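Local coordinates for Cyp101j2 (Sphingobium yanoikuyae, PDB 5KYO), which is a haem-containing cytochrome P450 monooxygenase that probably hydroxylates 1,8-cineole, at residues A[43-49]-A[74-80]; A[57-63]-A[412-416]; A[85-89]-A[346-350]; A[309-314]-A[358-364]. All coordinates share one frame; numbering follows the deposited sequence.

Contact 1 of 4, residues A[43-49]-A[74-80]; sequences RVFDFDI and LMWTPHN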
# COMPACT_ATOMS: atom_id res chain seq x y z
N ARG A 43 -14.28 16.13 20.41
CA ARG A 43 -13.41 15.33 19.56
C ARG A 43 -13.94 15.15 18.14
O ARG A 43 -13.42 14.35 17.36
CB ARG A 43 -13.16 13.96 20.19
CG ARG A 43 -12.61 14.06 21.60
CD ARG A 43 -11.55 13.02 21.87
NE ARG A 43 -11.10 13.03 23.26
CZ ARG A 43 -10.11 12.28 23.72
NH1 ARG A 43 -9.47 11.46 22.90
NH2 ARG A 43 -9.77 12.34 25.00
N VAL A 44 -14.97 15.92 17.79
CA VAL A 44 -15.57 15.88 16.45
C VAL A 44 -14.78 16.71 15.42
O VAL A 44 -14.39 17.84 15.71
CB VAL A 44 -17.03 16.38 16.52
CG1 VAL A 44 -17.64 16.45 15.13
CG2 VAL A 44 -17.83 15.46 17.41
N PHE A 45 -14.56 16.14 14.23
CA PHE A 45 -13.83 16.81 13.15
C PHE A 45 -14.26 16.27 11.78
O PHE A 45 -14.84 15.19 11.70
CB PHE A 45 -12.31 16.71 13.41
CG PHE A 45 -11.66 15.42 12.96
CD1 PHE A 45 -10.51 15.43 12.17
CD2 PHE A 45 -12.22 14.20 13.30
CE1 PHE A 45 -9.91 14.26 11.78
CE2 PHE A 45 -11.63 13.04 12.90
CZ PHE A 45 -10.48 13.06 12.14
N ASP A 46 -14.05 17.07 10.74
CA ASP A 46 -14.66 16.84 9.42
C ASP A 46 -13.71 16.11 8.49
O ASP A 46 -13.06 16.72 7.63
CB ASP A 46 -15.11 18.19 8.83
CG ASP A 46 -15.83 18.04 7.49
OD1 ASP A 46 -16.13 16.90 7.08
OD2 ASP A 46 -16.12 19.08 6.85
N PHE A 47 -13.65 14.79 8.65
CA PHE A 47 -12.62 14.00 7.98
C PHE A 47 -13.24 12.95 7.07
O PHE A 47 -14.03 12.11 7.52
CB PHE A 47 -11.73 13.37 9.01
CG PHE A 47 -10.54 12.64 8.42
CD1 PHE A 47 -9.41 13.34 8.00
CD2 PHE A 47 -10.58 11.26 8.28
CE1 PHE A 47 -8.35 12.67 7.44
CE2 PHE A 47 -9.52 10.58 7.73
CZ PHE A 47 -8.40 11.27 7.30
N ASP A 48 -12.92 13.01 5.78
CA ASP A 48 -13.34 11.97 4.82
C ASP A 48 -12.06 11.39 4.19
O ASP A 48 -11.33 12.09 3.49
CB ASP A 48 -14.28 12.55 3.74
CG ASP A 48 -15.05 11.47 2.98
OD1 ASP A 48 -14.68 10.29 3.10
OD2 ASP A 48 -16.03 11.79 2.27
N ILE A 49 -11.79 10.12 4.47
CA ILE A 49 -10.56 9.47 4.01
C ILE A 49 -10.62 9.27 2.50
O ILE A 49 -9.60 8.97 1.87
CB ILE A 49 -10.33 8.12 4.72
CG1 ILE A 49 -8.93 7.53 4.43
CG2 ILE A 49 -11.40 7.16 4.33
CD1 ILE A 49 -7.76 8.50 4.64
N LEU A 74 -6.76 11.63 19.49
CA LEU A 74 -7.79 10.75 18.96
C LEU A 74 -9.05 11.55 18.71
O LEU A 74 -9.70 12.00 19.64
CB LEU A 74 -8.08 9.59 19.93
CG LEU A 74 -8.96 8.45 19.40
CD1 LEU A 74 -8.15 7.51 18.52
CD2 LEU A 74 -9.62 7.66 20.53
N MET A 75 -9.39 11.73 17.44
CA MET A 75 -10.61 12.45 17.07
C MET A 75 -11.63 11.49 16.46
O MET A 75 -11.34 10.31 16.25
CB MET A 75 -10.29 13.58 16.07
CG MET A 75 -9.35 14.65 16.61
SD MET A 75 -10.11 15.67 17.91
CE MET A 75 -11.16 16.71 16.90
N TRP A 76 -12.83 12.01 16.18
CA TRP A 76 -13.94 11.21 15.67
C TRP A 76 -14.64 11.97 14.56
O TRP A 76 -14.89 13.17 14.68
CB TRP A 76 -14.92 10.86 16.79
CG TRP A 76 -16.05 9.96 16.40
CD1 TRP A 76 -16.10 8.60 16.54
CD2 TRP A 76 -17.31 10.36 15.83
NE1 TRP A 76 -17.30 8.13 16.07
CE2 TRP A 76 -18.06 9.18 15.63
CE3 TRP A 76 -17.86 11.59 15.45
CZ2 TRP A 76 -19.34 9.20 15.07
CZ3 TRP A 76 -19.13 11.60 14.90
CH2 TRP A 76 -19.86 10.42 14.72
N THR A 77 -14.95 11.27 13.47
CA THR A 77 -15.56 11.88 12.29
C THR A 77 -16.89 11.19 11.99
O THR A 77 -17.00 9.97 12.08
CB THR A 77 -14.63 11.79 11.04
OG1 THR A 77 -15.31 12.26 9.86
CG2 THR A 77 -14.16 10.35 10.81
N PRO A 78 -17.92 11.98 11.64
CA PRO A 78 -19.22 11.41 11.28
C PRO A 78 -19.24 10.71 9.92
O PRO A 78 -20.19 9.99 9.63
CB PRO A 78 -20.14 12.64 11.25
CG PRO A 78 -19.23 13.77 10.90
CD PRO A 78 -17.94 13.46 11.61
N HIS A 79 -18.21 10.93 9.10
CA HIS A 79 -18.17 10.36 7.76
C HIS A 79 -17.88 8.86 7.78
O HIS A 79 -17.28 8.36 8.73
CB HIS A 79 -17.11 11.08 6.91
CG HIS A 79 -17.46 12.50 6.59
ND1 HIS A 79 -17.97 12.89 5.37
CD2 HIS A 79 -17.39 13.63 7.34
CE1 HIS A 79 -18.19 14.19 5.38
NE2 HIS A 79 -17.84 14.66 6.56
N ASN A 80 -18.34 8.15 6.75
CA ASN A 80 -18.01 6.73 6.57
C ASN A 80 -18.37 5.87 7.79
O ASN A 80 -17.52 5.26 8.40
CB ASN A 80 -16.50 6.60 6.25
CG ASN A 80 -16.12 7.30 4.95
OD1 ASN A 80 -16.82 7.16 3.94
ND2 ASN A 80 -15.04 8.07 4.98
O HOH W 1 -6.67 11.55 22.76
O HOH W 2 -13.34 9.45 7.04
O HOH W 3 -17.09 9.40 1.81
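The F45 ring is sandwiched: M75 CB sits over one face, 3.7 Å from the ring centroid in a CH-pi contact, F47 CB covers the opposite face, and the W76 carbonyl carbon meets the edge in plane. This is an N-terminal stretch laid along strand 74-77, an edge strand of the mixed P450 sheet, with a single beta bridge of parallel type between V44 and W76. W76 uses both of its backbone groups, its N giving to R43 O at 2.7 Å and its O taking from F45 N. In F45, CG lies between the backbone N and carbonyl carbon (chi1 83°), which brings the ring over M75 CB; V85 and I66 also pack against it. M75, folded back at chi2 and chi3, rests CE against R43 O. The guanidinium of R43 bonds chiefly to E330 O and only weakly, through NH1, to L74 O. At the end of the strand, T77 OG1 donates to F47 O at 2.7 Å, in the carbonyl plane on a lone pair, while accepting from H79 N in an ST turn. The H79 ring and D46 carboxylate are nearly parallel (15°), but OD1 lies oblique to the ring and the NE2 bond is weak. N80 ND2 approaches D48 OD1 at 2.9 Å from above the carboxylate plane, and one water joins D48 OD2 to N80 OD1.

Contact 2 of 4, residues A[57-63]-A[412-416]; sequences LDFHQSW and RYSNG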
# COMPACT_ATOMS: atom_id res chain seq x y z
N LEU A 57 -2.74 21.95 -1.97
CA LEU A 57 -1.77 21.62 -0.94
C LEU A 57 -1.00 20.37 -1.35
O LEU A 57 -1.44 19.64 -2.24
CB LEU A 57 -2.46 21.39 0.41
CG LEU A 57 -3.31 22.55 0.92
CD1 LEU A 57 -4.06 22.18 2.20
CD2 LEU A 57 -2.42 23.74 1.16
N ASP A 58 0.15 20.13 -0.73
CA ASP A 58 0.83 18.86 -0.86
C ASP A 58 0.09 17.81 -0.03
O ASP A 58 -0.39 18.12 1.05
CB ASP A 58 2.29 18.98 -0.42
CG ASP A 58 2.93 17.64 -0.12
OD1 ASP A 58 3.33 16.95 -1.08
OD2 ASP A 58 3.02 17.28 1.07
N PHE A 59 0.01 16.58 -0.53
CA PHE A 59 -0.66 15.48 0.17
C PHE A 59 -0.25 15.37 1.63
O PHE A 59 -1.09 15.39 2.54
CB PHE A 59 -0.36 14.14 -0.54
CG PHE A 59 -1.01 12.94 0.10
CD1 PHE A 59 -0.39 12.28 1.15
CD2 PHE A 59 -2.19 12.43 -0.40
CE1 PHE A 59 -0.96 11.17 1.72
CE2 PHE A 59 -2.77 11.31 0.17
CZ PHE A 59 -2.16 10.68 1.23
N HIS A 60 1.05 15.24 1.89
CA HIS A 60 1.48 14.99 3.25
C HIS A 60 1.37 16.25 4.13
O HIS A 60 1.09 16.16 5.33
CB HIS A 60 2.89 14.40 3.24
CG HIS A 60 2.92 13.01 2.68
ND1 HIS A 60 2.94 12.75 1.32
CD2 HIS A 60 2.83 11.80 3.29
CE1 HIS A 60 2.91 11.45 1.12
NE2 HIS A 60 2.84 10.85 2.30
N GLN A 61 1.54 17.41 3.51
CA GLN A 61 1.38 18.69 4.19
C GLN A 61 -0.05 18.84 4.69
O GLN A 61 -0.27 19.16 5.85
CB GLN A 61 1.75 19.84 3.25
CG GLN A 61 1.28 21.22 3.70
CD GLN A 61 1.24 22.22 2.55
OE1 GLN A 61 0.86 21.88 1.43
NE2 GLN A 61 1.63 23.47 2.83
N SER A 62 -1.01 18.59 3.81
CA SER A 62 -2.44 18.55 4.14
C SER A 62 -2.73 17.75 5.41
O SER A 62 -3.44 18.22 6.33
CB SER A 62 -3.21 17.95 2.96
OG SER A 62 -4.61 17.94 3.19
N TRP A 63 -2.17 16.54 5.46
CA TRP A 63 -2.33 15.66 6.61
C TRP A 63 -1.72 16.28 7.87
O TRP A 63 -2.29 16.19 8.95
CB TRP A 63 -1.67 14.29 6.35
CG TRP A 63 -2.53 13.31 5.61
CD1 TRP A 63 -2.76 13.27 4.26
CD2 TRP A 63 -3.26 12.22 6.17
NE1 TRP A 63 -3.60 12.23 3.96
CE2 TRP A 63 -3.92 11.56 5.11
CE3 TRP A 63 -3.42 11.73 7.47
CZ2 TRP A 63 -4.73 10.45 5.31
CZ3 TRP A 63 -4.24 10.63 7.67
CH2 TRP A 63 -4.88 10.00 6.60
N ARG A 412 -1.62 17.31 -8.13
CA ARG A 412 -2.88 17.20 -7.41
C ARG A 412 -2.96 15.78 -6.82
O ARG A 412 -2.34 14.86 -7.35
CB ARG A 412 -4.08 17.47 -8.32
CG ARG A 412 -3.82 18.43 -9.48
N TYR A 413 -3.70 15.61 -5.73
CA TYR A 413 -3.66 14.32 -5.02
C TYR A 413 -5.03 13.80 -4.59
O TYR A 413 -5.96 14.58 -4.34
CB TYR A 413 -2.81 14.43 -3.77
CG TYR A 413 -1.48 15.11 -3.94
CD1 TYR A 413 -1.39 16.50 -3.91
CD2 TYR A 413 -0.31 14.38 -4.11
CE1 TYR A 413 -0.18 17.14 -4.06
CE2 TYR A 413 0.92 15.01 -4.25
CZ TYR A 413 0.97 16.40 -4.23
OH TYR A 413 2.16 17.07 -4.36
N SER A 414 -5.12 12.48 -4.47
CA SER A 414 -6.30 11.85 -3.87
C SER A 414 -5.98 11.17 -2.56
O SER A 414 -4.86 10.70 -2.34
CB SER A 414 -6.91 10.80 -4.82
OG SER A 414 -7.41 11.40 -6.00
N ASN A 415 -6.98 11.12 -1.68
CA ASN A 415 -6.93 10.28 -0.49
C ASN A 415 -7.74 9.02 -0.70
O ASN A 415 -8.62 8.96 -1.55
CB ASN A 415 -7.50 11.00 0.74
CG ASN A 415 -6.57 12.07 1.29
OD1 ASN A 415 -5.52 11.77 1.87
ND2 ASN A 415 -6.99 13.32 1.17
N GLY A 416 -7.46 8.02 0.11
CA GLY A 416 -8.24 6.79 0.11
C GLY A 416 -7.46 5.84 0.97
O GLY A 416 -6.56 6.25 1.71
O HOH W 4 4.37 15.27 -3.47
O HOH W 5 -6.06 15.71 2.80
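W63 NE1 donates a hydrogen bond to N415 OD1 at 2.9 Å, with an N-H...O angle of 145° and the oxygen somewhat tilted from the indole plane. The amide stands steeply to the indole, 63° between planes, and the two side chains run antiparallel past one another. F59 CE2 comes within 3.3 Å of the same OD1. The other end of the amide is held too: N415 ND2 binds R51 O and a water that also bonds S62 OG. The F59 ring sets its edge against S414 O and Y413 CB, while W63 CD1 lies over one of its faces. F59 and W63 belong to the start of helix 59-69, which presses on strand 413-414 of a small two-stranded antiparallel sheet. The turn opens with a capping box, in which D58 OD2 accepts from Q61 N and Q61 OE1 accepts from D58 N, each at 2.9 Å. The phenol of Y413 packs against this helix start: F59 N lies over the ring face, offset toward the rim, and F59 CB makes a CH-pi contact 3.9 Å from the centroid. With CG of Y413 set beside its own backbone N (chi1 -46°), the ring leans toward the helix, where CE1 approaches L57 O at 3.3 Å. A water spans Y413 OH and D58 OD1, the carboxylate oxygen left outside the capping box.

Contact 3 of 4, residues A[85-89]-A[346-350]; sequences VALRS and VVAMD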
# COMPACT_ATOMS: atom_id res chain seq x y z
N VAL A 85 -10.09 8.42 14.68
CA VAL A 85 -8.85 8.53 13.92
C VAL A 85 -7.67 8.85 14.83
O VAL A 85 -7.67 9.86 15.55
CB VAL A 85 -8.94 9.61 12.81
CG1 VAL A 85 -7.69 9.56 11.92
CG2 VAL A 85 -10.19 9.44 11.96
N ALA A 86 -6.66 7.99 14.81
CA ALA A 86 -5.42 8.25 15.55
C ALA A 86 -4.57 9.25 14.77
O ALA A 86 -4.20 8.99 13.61
CB ALA A 86 -4.66 6.98 15.80
N LEU A 87 -4.28 10.38 15.41
CA LEU A 87 -3.61 11.50 14.74
C LEU A 87 -2.21 11.81 15.27
O LEU A 87 -1.63 12.85 14.94
CB LEU A 87 -4.49 12.74 14.84
CG LEU A 87 -5.77 12.63 14.00
CD1 LEU A 87 -6.64 13.85 14.17
CD2 LEU A 87 -5.43 12.43 12.53
N ARG A 88 -1.67 10.93 16.10
CA ARG A 88 -0.28 11.04 16.54
C ARG A 88 0.47 9.74 16.26
O ARG A 88 -0.15 8.68 16.13
CB ARG A 88 -0.20 11.40 18.03
CG ARG A 88 -0.83 12.73 18.40
CD ARG A 88 -0.04 13.91 17.87
NE ARG A 88 -0.64 15.18 18.28
CZ ARG A 88 -1.64 15.78 17.64
NH1 ARG A 88 -2.16 15.24 16.54
NH2 ARG A 88 -2.12 16.93 18.09
N SER A 89 1.79 9.83 16.19
CA SER A 89 2.61 8.68 15.77
C SER A 89 2.49 7.48 16.71
O SER A 89 2.09 6.39 16.30
CB SER A 89 4.08 9.09 15.64
OG SER A 89 4.90 7.95 15.43
N VAL A 346 0.33 9.38 9.53
CA VAL A 346 0.51 10.23 10.71
C VAL A 346 1.73 9.83 11.53
O VAL A 346 2.16 10.56 12.42
CB VAL A 346 -0.75 10.24 11.61
CG1 VAL A 346 -1.97 10.53 10.76
CG2 VAL A 346 -0.92 8.92 12.31
N VAL A 347 2.33 8.69 11.18
CA VAL A 347 3.51 8.21 11.89
C VAL A 347 4.78 8.99 11.48
O VAL A 347 5.33 9.74 12.29
CB VAL A 347 3.73 6.69 11.65
CG1 VAL A 347 5.06 6.24 12.22
CG2 VAL A 347 2.59 5.91 12.28
N ALA A 348 5.22 8.85 10.24
CA ALA A 348 6.45 9.52 9.80
C ALA A 348 6.29 11.03 9.67
O ALA A 348 7.28 11.75 9.65
CB ALA A 348 6.94 8.93 8.47
N MET A 349 5.05 11.52 9.58
CA MET A 349 4.85 12.96 9.42
C MET A 349 4.72 13.70 10.74
O MET A 349 4.64 14.94 10.75
CB MET A 349 3.62 13.24 8.56
CG MET A 349 3.76 12.76 7.13
SD MET A 349 5.04 13.65 6.22
CE MET A 349 6.32 12.43 6.13
N ASP A 350 4.71 12.96 11.84
CA ASP A 350 4.63 13.57 13.17
C ASP A 350 5.96 14.23 13.55
O ASP A 350 6.96 13.55 13.77
CB ASP A 350 4.24 12.51 14.22
CG ASP A 350 3.80 13.12 15.55
OD1 ASP A 350 4.23 14.24 15.88
OD2 ASP A 350 3.02 12.46 16.28
O HOH W 6 7.56 8.19 14.13
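V346 starts the second segment by pointing its side chain at the end of strand 83-86. CG2 lies 3.5 Å from A86 O, and CG1 makes a looser apolar contact with L87 CD2. A86 O is buried by these methyls and has no polar partner in the model. W63 and M67 of helix 59-69 also pack on V346. V347 follows, with CG1 alongside S89 OG at 3.6 Å; its carbonyl oxygen approaches S89 CB and shares a water with S89 OG, and it also takes a weak bond from N354. After the short helix has turned, D350 turns its carboxylate toward the start of helix 89-97. CG is placed opposite the backbone N about the first torsion (chi1 -166°), so that OD2 can take S89 N on its anti lone pair, at 2.9 Å and a nearly straight 161°. OD1 meanwhile accepts from A352 N, so both oxygens hold backbone NH groups. R88 CB and CD brush OD2, but the guanidinium turns off to L87 O, bonding it through NH1 at 2.9 Å; NE stays 5.0 Å from OD2, where its charge would favour the carboxylate only at a distance. The arrangement is a strand-to-helix junction of the P450 beta-rich region: parallel neighbours 83-86 and 339-343 each run into a helix, and D350 after one helix binds the first-turn NH of helix 89-97.

Contact 4 of 4, residues A[309-314]-A[358-364]; sequences EFFRRF and LEFRLGR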
# COMPACT_ATOMS: atom_id res chain seq x y z
N GLU A 309 14.69 6.85 1.75
CA GLU A 309 14.05 8.14 2.06
C GLU A 309 12.70 8.32 1.34
O GLU A 309 11.80 8.97 1.87
CB GLU A 309 15.01 9.30 1.72
CG GLU A 309 14.45 10.72 1.96
CD GLU A 309 14.33 11.08 3.43
OE1 GLU A 309 14.43 10.18 4.28
OE2 GLU A 309 14.21 12.28 3.73
N PHE A 310 12.56 7.76 0.14
CA PHE A 310 11.26 7.72 -0.53
C PHE A 310 10.25 6.91 0.32
O PHE A 310 9.10 7.30 0.44
CB PHE A 310 11.35 7.12 -1.95
CG PHE A 310 11.89 8.09 -3.00
CD1 PHE A 310 11.17 9.22 -3.36
CD2 PHE A 310 13.08 7.82 -3.65
CE1 PHE A 310 11.67 10.11 -4.32
CE2 PHE A 310 13.59 8.69 -4.62
CZ PHE A 310 12.88 9.84 -4.94
N PHE A 311 10.66 5.81 0.92
CA PHE A 311 9.67 5.06 1.69
C PHE A 311 9.33 5.77 3.00
O PHE A 311 8.18 5.75 3.42
CB PHE A 311 10.12 3.61 1.93
CG PHE A 311 9.89 2.71 0.75
CD1 PHE A 311 8.60 2.46 0.31
CD2 PHE A 311 10.94 2.18 0.04
CE1 PHE A 311 8.38 1.66 -0.80
CE2 PHE A 311 10.73 1.40 -1.09
CZ PHE A 311 9.45 1.12 -1.50
N ARG A 312 10.31 6.45 3.60
CA ARG A 312 10.01 7.27 4.79
C ARG A 312 9.13 8.47 4.46
O ARG A 312 8.19 8.78 5.18
CB ARG A 312 11.29 7.78 5.46
CG ARG A 312 10.98 8.62 6.71
CD ARG A 312 12.07 9.64 7.02
NE ARG A 312 12.19 10.66 5.98
CZ ARG A 312 11.40 11.72 5.87
NH1 ARG A 312 10.41 11.89 6.74
NH2 ARG A 312 11.58 12.62 4.90
N ARG A 313 9.43 9.15 3.36
CA ARG A 313 8.82 10.46 3.05
C ARG A 313 7.38 10.36 2.55
O ARG A 313 6.57 11.25 2.81
CB ARG A 313 9.70 11.20 2.03
CG ARG A 313 9.13 12.51 1.44
CD ARG A 313 8.75 13.59 2.48
NE ARG A 313 8.24 14.76 1.78
CZ ARG A 313 6.99 14.87 1.33
NH1 ARG A 313 6.12 13.89 1.55
NH2 ARG A 313 6.61 15.94 0.67
N PHE A 314 7.05 9.25 1.88
CA PHE A 314 5.75 9.13 1.23
C PHE A 314 4.88 7.95 1.68
O PHE A 314 4.56 7.08 0.88
CB PHE A 314 5.95 9.05 -0.29
CG PHE A 314 6.60 10.27 -0.87
CD1 PHE A 314 5.90 11.46 -0.94
CD2 PHE A 314 7.91 10.24 -1.30
CE1 PHE A 314 6.47 12.61 -1.46
CE2 PHE A 314 8.52 11.40 -1.82
CZ PHE A 314 7.79 12.58 -1.90
N LEU A 358 8.87 16.55 6.14
CA LEU A 358 8.50 16.85 4.77
C LEU A 358 9.73 17.03 3.89
O LEU A 358 9.63 17.05 2.67
CB LEU A 358 7.64 18.11 4.69
CG LEU A 358 6.16 17.98 5.05
CD1 LEU A 358 5.44 19.29 4.78
CD2 LEU A 358 5.49 16.83 4.29
N GLU A 359 10.89 17.21 4.51
CA GLU A 359 12.09 17.42 3.73
C GLU A 359 12.63 16.09 3.22
O GLU A 359 12.72 15.12 3.97
CB GLU A 359 13.15 18.16 4.54
CG GLU A 359 14.43 18.40 3.76
CD GLU A 359 15.34 19.40 4.43
OE1 GLU A 359 15.49 19.34 5.67
OE2 GLU A 359 15.90 20.24 3.71
N PHE A 360 12.97 16.05 1.94
CA PHE A 360 13.63 14.87 1.39
C PHE A 360 15.13 15.05 1.56
O PHE A 360 15.73 15.93 0.93
CB PHE A 360 13.25 14.65 -0.08
CG PHE A 360 13.65 13.30 -0.62
CD1 PHE A 360 14.98 13.04 -0.94
CD2 PHE A 360 12.71 12.29 -0.79
CE1 PHE A 360 15.38 11.81 -1.43
CE2 PHE A 360 13.11 11.03 -1.29
CZ PHE A 360 14.45 10.80 -1.60
N ARG A 361 15.73 14.24 2.42
CA ARG A 361 17.15 14.30 2.70
C ARG A 361 17.85 12.96 2.50
O ARG A 361 17.45 11.95 3.07
CB ARG A 361 17.38 14.79 4.13
CG ARG A 361 17.28 16.30 4.28
CD ARG A 361 17.38 16.73 5.74
NE ARG A 361 18.33 15.91 6.49
CZ ARG A 361 18.28 15.73 7.81
NH1 ARG A 361 17.32 16.31 8.52
NH2 ARG A 361 19.18 14.96 8.42
N LEU A 362 18.91 12.95 1.69
CA LEU A 362 19.80 11.80 1.62
C LEU A 362 20.68 11.66 2.86
O LEU A 362 21.20 10.59 3.16
CB LEU A 362 20.68 11.88 0.37
CG LEU A 362 19.94 11.98 -0.96
CD1 LEU A 362 20.91 11.84 -2.13
CD2 LEU A 362 18.87 10.91 -1.01
N GLY A 363 20.85 12.74 3.61
CA GLY A 363 21.75 12.68 4.76
C GLY A 363 21.28 11.90 5.99
O GLY A 363 22.06 11.70 6.92
N ARG A 364 20.04 11.43 5.98
CA ARG A 364 19.36 11.08 7.23
C ARG A 364 19.98 9.96 8.06
O ARG A 364 20.21 8.85 7.59
CB ARG A 364 17.90 10.71 6.95
CG ARG A 364 17.06 11.90 6.61
CD ARG A 364 15.61 11.66 6.92
NE ARG A 364 14.78 12.76 6.42
CZ ARG A 364 14.34 13.77 7.16
NH1 ARG A 364 14.64 13.85 8.45
NH2 ARG A 364 13.59 14.70 6.60
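The last turn of helix 303-313, which F314 leaves, is lined by the irregular run 358-364, R313 and L358 nearest with CA atoms 6.6 Å apart. E309 and R312 occupy the positions of the ExxR motif of P450s, and R364 joins them in a salt-bridge network resembling the family's Glu-Arg-Arg triad. E309 OE2 is gripped three times: R364 NE reaches its syn lone pair at 2.8 Å, R361 N comes from one face of the carboxylate on an almost linear path (178°), and R312 NH2 from the opposite face. R312 holds E309 side-on, R312 NE donating to OE1 at 2.9 Å, and R367 NE forms a further salt bridge to OE1. R364 NH2 lies over one face of the R312 guanidinium, the planes 50° apart, and donates to E359 O at 2.8 Å. E309 CG, anti to the backbone N (chi1 178°), lies over the centre of the F360 ring, 3.4 Å from its centroid; the chi2 bend turns the carboxylate toward R364 and R361 N. F360 directs its edge at the face of F310, with 4.5 Å between centroids. R313 NE reaches L358 O at 2.8 Å from above the carbonyl plane, while L358 CD2 covers one guanidinium face and F314 CE1 the other. Helix 273-288 packs on F310, helix 290-298 on F310 and F360, helix 59-69 on R313 and L358, and F311 touches the haem.

Contacts 2, 3 and 4 cluster around helix 59-69, their centres 14 to 17 Å apart: H60 packs on M349 of contact 3 and on R313, F314 and L358 of contact 4, and W63 packs on V346. Contact 1 lies farther out, 15 Å from contact 3, which it joins through neighbouring strands 74-77 and 83-86 of the mixed sheet, and 17 Å from contact 2, touched by F47 and I49; contact 4 is 29 Å away. Along the chain, contacts 3 and 4 fall within the loop closed by contact 2 and cross each other, while contact 1 crosses contact 2. The N-terminal region is thereby tied to the sheet and to later, haem-flanking parts of the P450 fold.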